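Long-range contacts in viral structural protein 4 (Bombyx mori cytoplasmic polyhedrosis virus, PDB 6TZ0), which binds GTP through a P-loop and probably serves as the partner protein of the viral RNA-dependent RNA polymerase inside the transcribing capsid: residues 276-280 with 291-295; 280-286 with 311-316. All coordinates share one frame; numbering follows the deposited sequence.

Contact 1: residues 276-280 with 291-295; sequences RDLGL and KKLLF
Lys292 and Leu278 lie alongside each other, their side chains sliding past one another in opposite directions. Lys292 leaves helix 290-296 with CG anti to its own carbonyl carbon (chi1 -69°) and continues fully extended, which carries the ammonium group across to the backbone of the loop. There NZ donates a hydrogen bond to the main-chain O of Asp277 at 3.1 Å, meeting it at a C=O...N angle of 145° and tilted 34° from the carbonyl plane. The carboxylate of Asp277 turns away, with OD1 6.8 Å from Lys292 NZ, so any attraction between the two charges would act at a distance; Glu289 gives the same ammonium a weak, long ion pair.

Coming the other way, Leu278 brings its branches to the helix: CD1 rests 3.9 Å from CB of Lys292, while CD2 meets CD2 of Leu293 at 4.2 Å. That same methyl of Leu293 also receives CD1 of Leu280 at 4.3 Å, so one branch of the helix leucine serves both loop leucines. Gly279, between them, is the centre of an inverse gamma turn.

Ile258 and Val271 extend this apolar cluster, and Trp260 and Met269 adjoin Leu293. The contact thus packs a helix and the loop leading to it against the antiparallel sheet containing strands 255-261 and 266-271.

Contact 2: residues 280-286 with 311-316; sequences LDVGDDY and STIMKI
Ile313 supplies the apolar centre of the contact, pointing into the curve formed by residues 280-284. Its CD1 lies 3.8 Å from CB of Leu280, the two side chains crossing at about a right angle, and also touches CB of Asp284. From farther along the strand, CD1 of Ile316 comes to 3.9 Å from the same CB of Leu280, so two isoleucine methyls converge on one side of this carbon. Val282 lies across the backbone of the other segment: CG1, anti to its own backbone N (chi1 174°), rests 3.4 Å from O of Ile313 and also approaches O of Met314, while CG2 reaches CA of Lys315. At the other end, CB of Tyr286 packs 4.1 Å from CB of Ser311.

Two weak backbone hydrogen bonds cross between the segments. Gly283 N donates to Ile313 O at 3.0 Å with a bent N-H...O angle of 128°, and Ile313 N donates to Asp284 O at 3.3 Å. That same carbonyl O of Asp284 receives a CA-H...O contact from Thr312.

Within the loop, residues 281-284 form a type II beta turn, closed by a weak backbone bond from Asp284 N to Asp281 O. Gly283 has the positive phi expected at its third position. OD2 of Asp284 lies toward Asp281 N, modelled too close for the details of this bond to be trusted.

Beyond these segments, Ser311 OG bonds to O of Thr261, the Tyr286 ring meets Trp260 edge-to-face, and Met314 and Lys315 form a classic beta bulge opposite Thr259. The loop before helix 290-296 therefore lies along the start of strand 313-319, an outer strand that pairs with strand 255-261.

The two contacts lie 12 Å apart between centres and share Leu280, which faces helix 290-296 in contact 1 and strand 313-319 in contact 2. Along the chain their segments alternate: 276-280, 280-286, 291-295, then 311-316. The loop after strand 266-271 is thus joined first to the helix that follows it and then to the later outer strand of the four-stranded antiparallel sheet. Leu293 CD1 packs 4.1 Å from Tyr286 O, linking the two directly. Helix and loop both lie near the GTP-binding P-loop: the side chains of Lys292 and Ser361 are about 11 Å apart in contact 1, and those of Tyr286 and Gly358 about 9 Å in contact 2.

Contact 1: residues 276-280 with 291-295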
loop_
_atom_site.group_PDB
_atom_site.type_symbol
_atom_site.label_atom_id
_atom_site.label_comp_id
_atom_site.label_asym_id
_atom_site.label_seq_id
_atom_site.Cartn_x
_atom_site.Cartn_y
_atom_site.Cartn_z
ATOM N N ARG B 276 55.170 12.698 1.339
ATOM C CA ARG B 276 56.125 12.258 2.345
ATOM C C ARG B 276 55.700 10.944 2.984
ATOM O O ARG B 276 56.527 10.043 3.161
ATOM C CB ARG B 276 56.281 13.340 3.408
ATOM C CG ARG B 276 57.306 13.036 4.476
ATOM C CD ARG B 276 57.404 14.190 5.458
ATOM N NE ARG B 276 57.897 15.402 4.808
ATOM C CZ ARG B 276 59.184 15.685 4.631
ATOM N NH1 ARG B 276 60.117 14.849 5.063
ATOM N NH2 ARG B 276 59.538 16.807 4.023
ATOM N N ASP B 277 54.418 10.821 3.338
ATOM C CA ASP B 277 53.922 9.604 3.974
ATOM C C ASP B 277 53.925 8.437 3.000
ATOM O O ASP B 277 54.435 7.355 3.309
ATOM C CB ASP B 277 52.515 9.836 4.514
ATOM C CG ASP B 277 52.493 10.787 5.682
ATOM O OD1 ASP B 277 53.501 10.853 6.414
ATOM O OD2 ASP B 277 51.466 11.471 5.874
ATOM N N LEU B 278 53.352 8.638 1.823
ATOM C CA LEU B 278 53.410 7.661 0.745
ATOM C C LEU B 278 54.803 7.720 0.135
ATOM O O LEU B 278 55.080 8.555 -0.725
ATOM C CB LEU B 278 52.338 7.967 -0.290
ATOM C CG LEU B 278 52.165 6.992 -1.442
ATOM C CD1 LEU B 278 51.640 5.657 -0.940
ATOM C CD2 LEU B 278 51.248 7.586 -2.474
ATOM N N GLY B 279 55.689 6.832 0.569
ATOM C CA GLY B 279 57.078 6.920 0.165
ATOM C C GLY B 279 57.347 6.404 -1.231
ATOM O O GLY B 279 57.922 5.325 -1.395
ATOM N N LEU B 280 56.939 7.160 -2.247
ATOM C CA LEU B 280 57.063 6.746 -3.636
ATOM C C LEU B 280 57.699 7.854 -4.458
ATOM O O LEU B 280 57.439 9.038 -4.232
ATOM C CB LEU B 280 55.704 6.388 -4.236
ATOM C CG LEU B 280 54.980 5.158 -3.695
ATOM C CD1 LEU B 280 53.605 5.062 -4.308
ATOM C CD2 LEU B 280 55.777 3.909 -3.994
ATOM N N LYS B 291 49.948 -1.611 -0.230
ATOM C CA LYS B 291 48.847 -1.629 0.724
ATOM C C LYS B 291 48.356 -0.223 1.042
ATOM O O LYS B 291 47.155 -0.024 1.246
ATOM C CB LYS B 291 49.277 -2.365 1.991
ATOM C CG LYS B 291 48.160 -2.619 2.978
ATOM C CD LYS B 291 48.657 -3.332 4.219
ATOM C CE LYS B 291 48.957 -4.792 3.939
ATOM N NZ LYS B 291 47.717 -5.565 3.669
ATOM N N LYS B 292 49.254 0.765 1.049
ATOM C CA LYS B 292 48.838 2.151 1.234
ATOM C C LYS B 292 48.024 2.647 0.048
ATOM O O LYS B 292 47.042 3.379 0.225
ATOM C CB LYS B 292 50.059 3.039 1.444
ATOM C CG LYS B 292 50.785 2.816 2.743
ATOM C CD LYS B 292 51.938 3.786 2.871
ATOM C CE LYS B 292 52.711 3.559 4.149
ATOM N NZ LYS B 292 53.876 4.466 4.237
ATOM N N LEU B 293 48.422 2.256 -1.166
ATOM C CA LEU B 293 47.653 2.591 -2.359
ATOM C C LEU B 293 46.279 1.944 -2.327
ATOM O O LEU B 293 45.285 2.568 -2.709
ATOM C CB LEU B 293 48.404 2.147 -3.611
ATOM C CG LEU B 293 49.705 2.830 -4.000
ATOM C CD1 LEU B 293 50.308 2.098 -5.171
ATOM C CD2 LEU B 293 49.430 4.262 -4.362
ATOM N N LEU B 294 46.212 0.684 -1.897
ATOM C CA LEU B 294 44.938 -0.016 -1.794
ATOM C C LEU B 294 44.035 0.612 -0.743
ATOM O O LEU B 294 42.825 0.742 -0.952
ATOM C CB LEU B 294 45.180 -1.487 -1.467
ATOM C CG LEU B 294 43.948 -2.375 -1.274
ATOM C CD1 LEU B 294 43.182 -2.506 -2.562
ATOM C CD2 LEU B 294 44.332 -3.736 -0.742
ATOM N N PHE B 295 44.602 1.024 0.388
ATOM C CA PHE B 295 43.774 1.581 1.444
ATOM C C PHE B 295 43.384 3.026 1.184
ATOM O O PHE B 295 42.404 3.495 1.766
ATOM C CB PHE B 295 44.477 1.494 2.805
ATOM C CG PHE B 295 44.599 0.096 3.363
ATOM C CD1 PHE B 295 43.946 -0.977 2.775
ATOM C CD2 PHE B 295 45.331 -0.134 4.511
ATOM C CE1 PHE B 295 44.061 -2.246 3.292
ATOM C CE2 PHE B 295 45.440 -1.402 5.037
ATOM C CZ PHE B 295 44.801 -2.456 4.426
#

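Contact 2: residues 280-286 with 311-316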
loop_
_atom_site.group_PDB
_atom_site.type_symbol
_atom_site.label_atom_id
_atom_site.label_comp_id
_atom_site.label_asym_id
_atom_site.label_seq_id
_atom_site.Cartn_x
_atom_site.Cartn_y
_atom_site.Cartn_z
ATOM N N LEU B 280 56.939 7.160 -2.247
ATOM C CA LEU B 280 57.063 6.746 -3.636
ATOM C C LEU B 280 57.699 7.854 -4.458
ATOM O O LEU B 280 57.439 9.038 -4.232
ATOM C CB LEU B 280 55.704 6.388 -4.236
ATOM C CG LEU B 280 54.980 5.158 -3.695
ATOM C CD1 LEU B 280 53.605 5.062 -4.308
ATOM C CD2 LEU B 280 55.777 3.909 -3.994
ATOM N N ASP B 281 58.524 7.459 -5.419
ATOM C CA ASP B 281 59.171 8.361 -6.359
ATOM C C ASP B 281 58.817 7.938 -7.778
ATOM O O ASP B 281 58.171 6.914 -7.997
ATOM C CB ASP B 281 60.686 8.360 -6.160
ATOM C CG ASP B 281 61.094 8.893 -4.811
ATOM O OD1 ASP B 281 60.339 9.711 -4.248
ATOM O OD2 ASP B 281 62.170 8.501 -4.314
ATOM N N VAL B 282 59.256 8.736 -8.749
ATOM C CA VAL B 282 59.018 8.423 -10.153
ATOM C C VAL B 282 59.867 7.222 -10.548
ATOM O O VAL B 282 61.095 7.236 -10.406
ATOM C CB VAL B 282 59.319 9.633 -11.044
ATOM C CG1 VAL B 282 59.210 9.254 -12.502
ATOM C CG2 VAL B 282 58.366 10.760 -10.731
ATOM N N GLY B 283 59.214 6.174 -11.039
ATOM C CA GLY B 283 59.880 4.956 -11.442
ATOM C C GLY B 283 59.639 3.787 -10.523
ATOM O O GLY B 283 60.056 2.670 -10.850
ATOM N N ASP B 284 58.981 4.003 -9.387
ATOM C CA ASP B 284 58.760 2.935 -8.429
ATOM C C ASP B 284 57.696 1.966 -8.926
ATOM O O ASP B 284 56.802 2.315 -9.698
ATOM C CB ASP B 284 58.346 3.497 -7.072
ATOM C CG ASP B 284 59.485 4.170 -6.355
ATOM O OD1 ASP B 284 60.647 3.795 -6.605
ATOM O OD2 ASP B 284 59.221 5.062 -5.527
ATOM N N ASP B 285 57.800 0.737 -8.451
ATOM C CA ASP B 285 56.956 -0.363 -8.874
ATOM C C ASP B 285 55.579 -0.245 -8.227
ATOM O O ASP B 285 55.400 0.425 -7.208
ATOM C CB ASP B 285 57.632 -1.681 -8.500
ATOM C CG ASP B 285 57.001 -2.876 -9.161
ATOM O OD1 ASP B 285 57.223 -3.067 -10.373
ATOM O OD2 ASP B 285 56.284 -3.629 -8.468
ATOM N N TYR B 286 54.595 -0.892 -8.851
ATOM C CA TYR B 286 53.239 -0.899 -8.318
ATOM C C TYR B 286 53.137 -1.711 -7.036
ATOM O O TYR B 286 52.328 -1.384 -6.163
ATOM C CB TYR B 286 52.284 -1.441 -9.378
ATOM C CG TYR B 286 50.834 -1.534 -8.971
ATOM C CD1 TYR B 286 50.039 -0.401 -8.891
ATOM C CD2 TYR B 286 50.254 -2.761 -8.695
ATOM C CE1 TYR B 286 48.710 -0.491 -8.535
ATOM C CE2 TYR B 286 48.930 -2.861 -8.341
ATOM C CZ TYR B 286 48.165 -1.725 -8.258
ATOM O OH TYR B 286 46.844 -1.822 -7.903
ATOM N N SER B 311 53.165 -1.941 -13.486
ATOM C CA SER B 311 53.037 -0.503 -13.645
ATOM C C SER B 311 54.102 0.228 -12.845
ATOM O O SER B 311 54.421 -0.149 -11.717
ATOM C CB SER B 311 51.658 -0.046 -13.192
ATOM O OG SER B 311 50.656 -0.608 -14.013
ATOM N N THR B 312 54.656 1.277 -13.441
ATOM C CA THR B 312 55.606 2.163 -12.786
ATOM C C THR B 312 55.049 3.578 -12.785
ATOM O O THR B 312 54.097 3.890 -13.499
ATOM C CB THR B 312 56.973 2.129 -13.476
ATOM O OG1 THR B 312 56.840 2.613 -14.816
ATOM C CG2 THR B 312 57.517 0.717 -13.513
ATOM N N ILE B 313 55.649 4.439 -11.978
ATOM C CA ILE B 313 55.157 5.798 -11.797
ATOM C C ILE B 313 55.778 6.708 -12.845
ATOM O O ILE B 313 57.002 6.754 -12.994
ATOM C CB ILE B 313 55.454 6.307 -10.379
ATOM C CG1 ILE B 313 54.650 5.518 -9.355
ATOM C CG2 ILE B 313 55.101 7.750 -10.261
ATOM C CD1 ILE B 313 55.021 5.795 -7.936
ATOM N N MET B 314 54.932 7.440 -13.568
ATOM C CA MET B 314 55.398 8.459 -14.496
ATOM C C MET B 314 55.523 9.828 -13.848
ATOM O O MET B 314 56.429 10.585 -14.209
ATOM C CB MET B 314 54.449 8.563 -15.689
ATOM C CG MET B 314 54.337 7.308 -16.517
ATOM S SD MET B 314 53.082 7.438 -17.800
ATOM C CE MET B 314 53.878 8.554 -18.947
ATOM N N LYS B 315 54.647 10.161 -12.898
ATOM C CA LYS B 315 54.594 11.493 -12.309
ATOM C C LYS B 315 53.778 11.449 -11.021
ATOM O O LYS B 315 52.738 10.793 -10.975
ATOM C CB LYS B 315 53.970 12.489 -13.293
ATOM C CG LYS B 315 54.008 13.924 -12.847
ATOM C CD LYS B 315 53.434 14.827 -13.914
ATOM C CE LYS B 315 53.454 16.273 -13.472
ATOM N NZ LYS B 315 52.878 17.166 -14.509
ATOM N N ILE B 316 54.260 12.137 -9.982
ATOM C CA ILE B 316 53.512 12.356 -8.744
ATOM C C ILE B 316 53.508 13.846 -8.438
ATOM O O ILE B 316 54.570 14.468 -8.352
ATOM C CB ILE B 316 54.099 11.591 -7.543
ATOM C CG1 ILE B 316 53.969 10.095 -7.721
ATOM C CG2 ILE B 316 53.366 11.937 -6.269
ATOM C CD1 ILE B 316 54.690 9.310 -6.658
#